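Local coordinates for protein flavocytochrome C3 fumarate reductase (Shewanella frigidimarina, PDB 1QO8) that reduces fumarate to succinate in vitro in an essentially one-way reaction, using one FAD and four covalently bound c-type hemes per subunit, at residues G244-S248 and G249-I253. Residues are numbered along the deposited sequence; the frame is centred on the assembly and turned at random.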
loop_
_atom_site.group_PDB
_atom_site.type_symbol
_atom_site.label_atom_id
_atom_site.label_comp_id
_atom_site.label_asym_id
_atom_site.label_seq_id
_atom_site.Cartn_x
_atom_site.Cartn_y
_atom_site.Cartn_z
ATOM N N GLY A 244 8.447 -40.326 -5.791
ATOM C CA GLY A 244 7.025 -40.535 -6.279
ATOM C C GLY A 244 6.200 -40.127 -5.032
ATOM O O GLY A 244 6.646 -39.232 -4.284
ATOM N N GLY A 245 5.111 -40.858 -4.792
ATOM C CA GLY A 245 4.391 -40.581 -3.528
ATOM C C GLY A 245 3.698 -39.218 -3.560
ATOM O O GLY A 245 3.133 -38.842 -4.585
ATOM N N LYS A 246 3.760 -38.470 -2.470
ATOM C CA LYS A 246 2.985 -37.213 -2.363
ATOM C C LYS A 246 3.545 -36.121 -3.276
ATOM O O LYS A 246 4.748 -36.191 -3.499
ATOM C CB LYS A 246 3.056 -36.695 -0.907
ATOM C CG LYS A 246 2.392 -37.685 0.067
ATOM C CD LYS A 246 2.736 -37.470 1.541
ATOM C CE LYS A 246 1.873 -38.393 2.430
ATOM N NZ LYS A 246 2.389 -38.359 3.843
ATOM N N SER A 247 2.746 -35.143 -3.639
ATOM C CA SER A 247 3.071 -33.767 -3.911
ATOM C C SER A 247 3.958 -33.091 -2.865
ATOM O O SER A 247 3.957 -33.540 -1.711
ATOM C CB SER A 247 1.763 -32.944 -3.967
ATOM O OG SER A 247 1.164 -33.517 -5.125
ATOM N N SER A 248 4.707 -32.060 -3.274
ATOM C CA SER A 248 5.682 -31.525 -2.323
ATOM C C SER A 248 5.037 -30.827 -1.113
ATOM O O SER A 248 5.517 -30.980 -0.018
ATOM C CB SER A 248 6.598 -30.550 -3.100
ATOM O OG SER A 248 5.801 -29.634 -3.795
ATOM N N GLY A 249 3.940 -30.147 -1.164
ATOM C CA GLY A 249 3.201 -29.483 -0.118
ATOM C C GLY A 249 2.882 -30.501 1.009
ATOM O O GLY A 249 3.224 -30.228 2.147
ATOM N N PRO A 250 2.160 -31.571 0.642
ATOM C CA PRO A 250 1.703 -32.573 1.603
ATOM C C PRO A 250 2.915 -33.275 2.171
ATOM O O PRO A 250 3.035 -33.395 3.403
ATOM C CB PRO A 250 0.827 -33.539 0.774
ATOM C CG PRO A 250 0.217 -32.598 -0.251
ATOM C CD PRO A 250 1.316 -31.611 -0.583
ATOM N N GLU A 251 3.885 -33.644 1.331
ATOM C CA GLU A 251 5.124 -34.188 1.883
ATOM C C GLU A 251 5.692 -33.255 2.949
ATOM O O GLU A 251 6.178 -33.752 3.977
ATOM C CB GLU A 251 6.192 -34.422 0.844
ATOM C CG GLU A 251 7.438 -35.135 1.240
ATOM C CD GLU A 251 7.330 -36.601 1.545
ATOM O OE1 GLU A 251 6.205 -37.155 1.464
ATOM O OE2 GLU A 251 8.409 -37.145 1.925
ATOM N N ILE A 252 5.915 -31.980 2.561
ATOM C CA ILE A 252 6.606 -31.077 3.493
ATOM C C ILE A 252 5.851 -30.836 4.805
ATOM O O ILE A 252 6.500 -30.885 5.855
ATOM C CB ILE A 252 7.065 -29.775 2.832
ATOM C CG1 ILE A 252 8.145 -30.041 1.789
ATOM C CG2 ILE A 252 7.650 -28.816 3.874
ATOM C CD1 ILE A 252 8.524 -28.870 0.879
ATOM N N ILE A 253 4.593 -30.563 4.815
ATOM C CA ILE A 253 3.744 -30.270 5.960
ATOM C C ILE A 253 3.497 -31.596 6.695
ATOM O O ILE A 253 3.457 -31.545 7.913
ATOM C CB ILE A 253 2.363 -29.746 5.511
ATOM C CG1 ILE A 253 2.496 -28.281 5.087
ATOM C CG2 ILE A 253 1.195 -29.906 6.502
ATOM C CD1 ILE A 253 3.179 -27.339 6.052
#
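Ser247 O accepts the amide of Glu251 (N to O 3.0 Å) and Ser248 O that of Ile252 (N to O 2.8 Å), two nearly straight i to i+4 bonds that carry the loop into the first turn of helix 248-262. Ser247 occupies the N-cap position, but its hydroxyl makes no capping bond. With chi1 at -66°, OG stands beside its own backbone N, and CB is the atom that meets the proline ring, 3.7 Å from Pro250 CD. The same CD lies 3.5 Å from Ser247 O, and Pro250 CB approaches Lys246 CB at 4.2 Å; the ring thus packs from the first turn of the helix against the backbone and CB atoms of the incoming loop. With an alanine here CG and CD are gone, and the gap beside Ser247 CB is likely to leave the first turn freer to shift. Lys246 and Glu251 cross at about a right angle, the carboxylate reaching the lysine's aliphatic part, with OE1 3.5 Å from CD. Their charged ends do not pair: Lys246 NZ forms a salt bridge with Asp254, a turn further along the helix from Glu251, while Glu251 OE2 takes the amide of Asn224. Ile252 lays CG1, the root of its ethyl arm, 3.3 Å from Ser248 O, alongside the carbonyl that its own amide holds. Buried Ser248 turns OG off this turn to the amide of Gly166, an FAD-binding residue, while Ser247 lies near a heme. The arrangement is a proline-bearing helix N-terminus, with Pro250 in the first turn where no amide hydrogen is required, set between heme and flavin in the FAD-binding domain.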